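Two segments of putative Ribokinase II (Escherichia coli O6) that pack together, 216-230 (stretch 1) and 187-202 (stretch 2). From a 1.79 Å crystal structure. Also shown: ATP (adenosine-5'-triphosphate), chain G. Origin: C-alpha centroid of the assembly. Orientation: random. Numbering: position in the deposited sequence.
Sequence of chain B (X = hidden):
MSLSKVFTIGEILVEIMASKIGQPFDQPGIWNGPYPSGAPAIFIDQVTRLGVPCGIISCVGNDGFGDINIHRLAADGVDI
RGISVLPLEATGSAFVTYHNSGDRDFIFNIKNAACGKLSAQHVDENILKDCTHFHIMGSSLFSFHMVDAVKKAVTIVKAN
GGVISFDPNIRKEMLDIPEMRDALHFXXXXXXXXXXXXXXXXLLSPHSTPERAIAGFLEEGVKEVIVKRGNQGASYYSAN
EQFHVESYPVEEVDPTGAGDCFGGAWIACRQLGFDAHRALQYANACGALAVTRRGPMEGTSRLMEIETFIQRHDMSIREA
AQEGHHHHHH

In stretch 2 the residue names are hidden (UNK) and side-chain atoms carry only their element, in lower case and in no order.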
# COMPACT_ATOMS: atom_id res chain seq x y z
N GLY B 216 24.76 -18.68 26.62
CA GLY B 216 25.13 -19.32 25.37
C GLY B 216 25.59 -18.32 24.32
O GLY B 216 26.56 -18.56 23.61
N PHE B 217 24.89 -17.19 24.23
CA PHE B 217 25.23 -16.15 23.27
C PHE B 217 26.64 -15.65 23.54
O PHE B 217 27.43 -15.45 22.62
CB PHE B 217 24.26 -14.97 23.38
CG PHE B 217 22.83 -15.33 23.12
CD1 PHE B 217 21.81 -14.80 23.91
CD2 PHE B 217 22.48 -16.17 22.06
CE1 PHE B 217 20.47 -15.10 23.65
CE2 PHE B 217 21.15 -16.48 21.79
CZ PHE B 217 20.15 -15.94 22.59
N LEU B 218 26.95 -15.44 24.82
CA LEU B 218 28.26 -14.96 25.22
C LEU B 218 29.34 -16.00 24.92
O LEU B 218 30.44 -15.66 24.49
CB LEU B 218 28.25 -14.62 26.72
CG LEU B 218 27.31 -13.50 27.16
CD1 LEU B 218 27.32 -13.37 28.68
CD2 LEU B 218 27.72 -12.19 26.50
N GLU B 219 29.03 -17.27 25.16
CA GLU B 219 30.00 -18.32 24.88
C GLU B 219 30.28 -18.37 23.39
O GLU B 219 31.43 -18.53 22.97
CB GLU B 219 29.49 -19.69 25.35
CG GLU B 219 29.97 -20.85 24.48
CD GLU B 219 30.26 -22.11 25.27
OE1 GLU B 219 29.45 -22.48 26.14
OE2 GLU B 219 31.32 -22.74 25.02
N GLU B 220 29.23 -18.21 22.59
CA GLU B 220 29.37 -18.25 21.14
C GLU B 220 30.20 -17.11 20.57
O GLU B 220 30.82 -17.25 19.52
CB GLU B 220 27.98 -18.27 20.50
CG GLU B 220 27.99 -18.25 18.98
CD GLU B 220 28.29 -16.88 18.41
OE1 GLU B 220 27.51 -15.93 18.70
OE2 GLU B 220 29.29 -16.74 17.67
N GLY B 221 30.23 -15.97 21.26
CA GLY B 221 31.02 -14.86 20.76
C GLY B 221 30.44 -13.48 21.01
O GLY B 221 31.15 -12.48 20.92
N VAL B 222 29.14 -13.42 21.30
CA VAL B 222 28.50 -12.14 21.56
C VAL B 222 29.15 -11.56 22.81
O VAL B 222 29.26 -12.23 23.84
CB VAL B 222 26.98 -12.32 21.80
CG1 VAL B 222 26.35 -10.98 22.12
CG2 VAL B 222 26.34 -12.92 20.56
N LYS B 223 29.60 -10.31 22.71
CA LYS B 223 30.26 -9.67 23.83
C LYS B 223 29.29 -9.04 24.82
O LYS B 223 29.54 -9.05 26.03
CB LYS B 223 31.23 -8.61 23.30
CG LYS B 223 32.32 -9.18 22.41
CD LYS B 223 33.21 -8.10 21.81
CE LYS B 223 34.25 -8.71 20.88
NZ LYS B 223 33.64 -9.52 19.79
N GLU B 224 28.18 -8.50 24.31
CA GLU B 224 27.19 -7.86 25.16
C GLU B 224 25.78 -8.24 24.77
O GLU B 224 25.44 -8.27 23.59
CB GLU B 224 27.34 -6.34 25.10
CG GLU B 224 28.64 -5.82 25.69
CD GLU B 224 28.89 -4.37 25.36
OE1 GLU B 224 29.11 -4.06 24.17
OE2 GLU B 224 28.86 -3.53 26.28
N VAL B 225 24.96 -8.52 25.77
CA VAL B 225 23.57 -8.86 25.56
C VAL B 225 22.75 -7.89 26.40
O VAL B 225 22.85 -7.90 27.63
CB VAL B 225 23.27 -10.30 26.02
CG1 VAL B 225 21.79 -10.62 25.84
CG2 VAL B 225 24.13 -11.28 25.23
N ILE B 226 22.00 -7.03 25.73
CA ILE B 226 21.16 -6.06 26.44
C ILE B 226 19.71 -6.50 26.30
O ILE B 226 19.14 -6.47 25.21
CB ILE B 226 21.31 -4.63 25.86
CG1 ILE B 226 22.72 -4.10 26.12
CG2 ILE B 226 20.31 -3.70 26.52
CD1 ILE B 226 23.78 -4.64 25.21
N VAL B 227 19.11 -6.92 27.42
CA VAL B 227 17.73 -7.38 27.39
C VAL B 227 16.74 -6.31 27.82
O VAL B 227 16.82 -5.76 28.93
CB VAL B 227 17.53 -8.62 28.28
CG1 VAL B 227 16.05 -8.98 28.35
CG2 VAL B 227 18.32 -9.79 27.72
N LYS B 228 15.80 -6.02 26.93
CA LYS B 228 14.76 -5.04 27.17
C LYS B 228 13.58 -5.76 27.82
O LYS B 228 13.15 -6.80 27.35
CB LYS B 228 14.34 -4.41 25.83
CG LYS B 228 15.43 -3.54 25.22
CD LYS B 228 15.23 -3.36 23.73
CE LYS B 228 15.51 -4.66 22.99
NZ LYS B 228 15.31 -4.52 21.52
N ARG B 229 13.07 -5.20 28.92
CA ARG B 229 11.98 -5.84 29.64
C ARG B 229 10.70 -5.00 29.73
O ARG B 229 10.04 -4.99 30.76
CB ARG B 229 12.44 -6.20 31.06
CG ARG B 229 13.69 -7.06 31.10
CD ARG B 229 14.11 -7.36 32.54
NE ARG B 229 15.32 -8.17 32.60
CZ ARG B 229 15.42 -9.40 32.10
NH1 ARG B 229 14.38 -9.97 31.50
NH2 ARG B 229 16.57 -10.06 32.19
N GLY B 230 10.36 -4.32 28.65
CA GLY B 230 9.15 -3.50 28.63
C GLY B 230 9.03 -2.56 29.81
O GLY B 230 9.90 -1.72 30.03
N UNK B 187 23.30 -14.16 11.22
CA UNK B 187 23.62 -12.84 11.73
C UNK B 187 24.06 -12.89 13.18
O UNK B 187 24.99 -12.18 13.58
c UNK B 187 22.70 -10.57 12.29
c UNK B 187 22.40 -11.90 11.61
c UNK B 187 22.06 -11.67 10.14
N UNK B 188 23.40 -13.72 13.98
CA UNK B 188 23.73 -13.85 15.39
C UNK B 188 25.18 -14.26 15.62
O UNK B 188 25.83 -13.78 16.55
c UNK B 188 23.01 -13.77 18.29
c UNK B 188 22.01 -16.07 18.12
c UNK B 188 22.80 -14.86 16.06
c UNK B 188 23.05 -15.10 17.56
N UNK B 189 25.69 -15.14 14.77
CA UNK B 189 27.06 -15.63 14.90
C UNK B 189 28.10 -14.55 14.58
O UNK B 189 29.27 -14.68 14.94
c UNK B 189 26.21 -17.92 14.09
c UNK B 189 26.08 -18.48 15.50
o UNK B 189 27.06 -19.06 16.00
o UNK B 189 24.99 -18.35 16.10
c UNK B 189 27.28 -16.84 13.97
N UNK B 190 27.66 -13.48 13.93
CA UNK B 190 28.55 -12.38 13.57
C UNK B 190 28.25 -11.14 14.41
O UNK B 190 28.81 -10.07 14.18
c UNK B 190 28.67 -13.14 11.09
c UNK B 190 28.39 -12.03 12.10
c UNK B 190 28.28 -12.66 9.70
c UNK B 190 30.15 -13.52 11.14
N UNK B 191 27.36 -11.31 15.38
CA UNK B 191 26.95 -10.21 16.26
C UNK B 191 27.85 -10.01 17.46
O UNK B 191 28.29 -10.97 18.10
c UNK B 191 25.51 -10.44 16.76
o UNK B 191 24.61 -10.37 15.65
c UNK B 191 25.13 -9.40 17.82
N UNK B 192 28.11 -8.75 17.79
CA UNK B 192 28.94 -8.41 18.93
C UNK B 192 28.05 -7.93 20.06
O UNK B 192 28.32 -8.19 21.24
c UNK B 192 30.85 -7.70 17.40
o UNK B 192 31.65 -8.64 17.59
c UNK B 192 29.93 -7.30 18.55
o UNK B 192 30.75 -7.08 16.32
N UNK B 193 26.97 -7.24 19.69
CA UNK B 193 26.01 -6.69 20.64
C UNK B 193 24.62 -7.19 20.29
O UNK B 193 24.06 -6.83 19.26
c UNK B 193 27.44 -4.62 20.89
c UNK B 193 25.02 -4.53 21.57
c UNK B 193 27.60 -3.12 20.75
c UNK B 193 26.03 -5.13 20.58
N UNK B 194 24.06 -8.03 21.16
CA UNK B 194 22.74 -8.61 20.96
C UNK B 194 21.73 -7.89 21.85
O UNK B 194 21.92 -7.79 23.06
c UNK B 194 21.61 -10.90 20.79
o UNK B 194 18.39 -13.10 19.33
c UNK B 194 21.11 -10.68 19.50
c UNK B 194 19.46 -12.39 19.81
c UNK B 194 21.00 -11.88 21.58
c UNK B 194 22.78 -10.10 21.31
c UNK B 194 19.93 -12.63 21.09
c UNK B 194 20.04 -11.43 19.01
N UNK B 195 20.64 -7.39 21.26
CA UNK B 195 19.64 -6.66 22.03
C UNK B 195 18.21 -7.19 21.91
O UNK B 195 17.31 -6.51 21.41
se UNK B 195 21.15 -2.69 21.25
c UNK B 195 21.45 -2.93 19.40
c UNK B 195 19.69 -5.17 21.64
c UNK B 195 21.08 -4.56 21.77
N UNK B 196 17.98 -8.42 22.38
CA UNK B 196 16.64 -9.01 22.30
C UNK B 196 15.72 -8.47 23.38
O UNK B 196 16.18 -8.02 24.42
c UNK B 196 18.91 -9.36 23.03
c UNK B 196 16.91 -10.49 22.50
c UNK B 196 17.98 -10.45 23.55
N UNK B 197 14.42 -8.52 23.13
CA UNK B 197 13.47 -8.09 24.14
C UNK B 197 13.25 -9.34 24.98
O UNK B 197 13.58 -10.45 24.56
c UNK B 197 12.16 -7.65 23.51
o UNK B 197 11.56 -8.70 22.78
N UNK B 198 12.69 -9.16 26.17
CA UNK B 198 12.43 -10.27 27.08
C UNK B 198 11.78 -11.46 26.38
O UNK B 198 12.17 -12.61 26.58
c UNK B 198 10.94 -9.89 30.65
o UNK B 198 11.64 -9.72 31.68
c UNK B 198 11.53 -9.78 28.22
c UNK B 198 11.55 -10.62 29.47
o UNK B 198 9.76 -9.49 30.56
N UNK B 199 10.78 -11.17 25.55
CA UNK B 199 10.07 -12.22 24.84
C UNK B 199 10.74 -12.76 23.59
O UNK B 199 10.17 -13.61 22.90
N UNK B 200 11.94 -12.27 23.29
CA UNK B 200 12.67 -12.72 22.10
C UNK B 200 13.99 -13.40 22.47
O UNK B 200 14.70 -13.90 21.60
o UNK B 200 13.21 -8.80 20.36
o UNK B 200 11.42 -9.07 19.10
c UNK B 200 12.16 -9.42 20.05
c UNK B 200 12.97 -11.53 21.18
c UNK B 200 11.78 -10.65 20.86
N UNK B 201 14.32 -13.42 23.76
CA UNK B 201 15.56 -14.01 24.24
C UNK B 201 15.80 -15.48 23.86
O UNK B 201 16.92 -15.86 23.50
c UNK B 201 16.89 -14.67 26.27
c UNK B 201 15.68 -13.90 25.77
c UNK B 201 15.81 -12.44 26.17
N UNK B 202 14.76 -16.29 23.95
CA UNK B 202 14.89 -17.71 23.64
C UNK B 202 14.71 -18.06 22.17
O UNK B 202 15.10 -19.15 21.73
c UNK B 202 13.94 -18.29 26.00
c UNK B 202 15.25 -18.82 26.57
c UNK B 202 12.76 -18.99 26.65
c UNK B 202 13.90 -18.51 24.49
PG ATP G . 10.06 -3.75 19.69
O1G ATP G . 9.15 -2.59 19.39
O2G ATP G . 9.60 -5.01 19.00
O3G ATP G . 11.49 -3.43 19.27
PB ATP G . 11.02 -4.33 22.42
O1B ATP G . 10.47 -5.44 23.27
O2B ATP G . 12.34 -4.48 21.74
O3B ATP G . 9.95 -3.95 21.28
PA ATP G . 10.16 -2.81 24.69
O1A ATP G . 8.73 -2.49 24.32
O2A ATP G . 10.47 -3.93 25.61
O3A ATP G . 11.01 -3.03 23.32
O5' ATP G . 11.36 -1.53 25.11
C5' ATP G . 12.23 -0.49 25.03
C4' ATP G . 12.76 -0.27 26.43
O4' ATP G . 11.92 0.86 26.63
C3' ATP G . 12.32 -1.15 27.65
O3' ATP G . 13.23 -2.19 28.00
C2' ATP G . 12.10 -0.14 28.68
O2' ATP G . 13.33 0.21 29.32
C1' ATP G . 11.45 1.00 27.96
N9 ATP G . 9.94 0.88 27.99
C8 ATP G . 9.07 0.30 27.07
N7 ATP G . 7.79 0.39 27.46
C5 ATP G . 7.78 1.05 28.62
C6 ATP G . 6.75 1.50 29.62
N6 ATP G . 5.46 1.26 29.37
N1 ATP G . 7.17 2.19 30.78
C2 ATP G . 8.51 2.47 31.07
N3 ATP G . 9.51 2.06 30.18
C4 ATP G . 9.20 1.37 28.99
O HOH W 1 28.33 -13.68 17.97
O HOH W 2 13.29 -6.29 20.02

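Position 187 carries three side-chain carbons, one bearing the other two, and lies beyond reach of stretch 1; this is Val-187. At 188 four carbons fork at the second, and one tip lies 3.8 Å from Phe-217 CE2, as expected of Leu-188. Position 189 has three carbons, the third carrying two oxygens, one of them 3.2 Å from Glu-220 CG. It is Glu-189, so two like charges lie close together, with Glu-189 OE1 3.6 Å from Glu-220 OE2. Position 190 repeats the four carbons forked at the second but touches nothing on stretch 1: Leu-190.

At 191 one carbon bears an oxygen and a carbon, which defines Thr-191; its OG1 donates to Val-187 O at 2.8 Å. Position 192 has two carbons, the second with two oxygens, one of them 3.1 Å from Lys-223 NZ. This is Asp-192, whose OD1 forms a salt bridge with that amine. Four carbons at 193, forked at the first with one arm two carbons long, identify Ile-193; its CG2 meets Ile-226 CD1 at 3.8 Å. Position 194 shows one carbon and a six-carbon ring bearing an oxygen, hence Tyr-194, whose edge is directed at the face of Phe-217.

The unbranched chain at 195, two carbons, selenium and a carbon, is selenomethionine, Met-195; its CG lies 4.1 Å from Ile-226 CB. Three carbons at 196 close onto the backbone nitrogen, making Pro-196, with CG 4.2 Å from Val-227 CG2. One carbon and one oxygen at 197 give Ser-197, beside Lys-228. Position 198 has three carbons ending in two oxygens, one 2.8 Å from Arg-229 NH1: Glu-198, salt-bridged through OE2. Position 199 has no side chain and is Gly-199. Three carbons and two terminal oxygens at 200 mark Glu-200, whose OE1 accepts from Ser-197 N at 3.0 Å. At 201, one carbon bearing two others is Val-201, its CG2 4.0 Å from Val-227 CG2. The four carbons at 202, forked at the second, stay clear of stretch 1: Leu-202.

The contact rests on parallel strand pairing. Glu-224 N donates to Asp-192 O (3.1 Å), Tyr-194 N to Glu-224 O (2.8 Å), and Ile-226 N to Tyr-194 O (2.8 Å), fixing the register. Phe-217 packs with Leu-188 and Tyr-194, joining the helical segments to this pairing. Farther along, Lys-228 NZ binds both Met-195 O (2.8 Å) and ATP O2B (3.0 Å), linking the paired backbones to the nucleotide.

Stretch 2, residues 187-202: VLELTDIYMPSEGEVL
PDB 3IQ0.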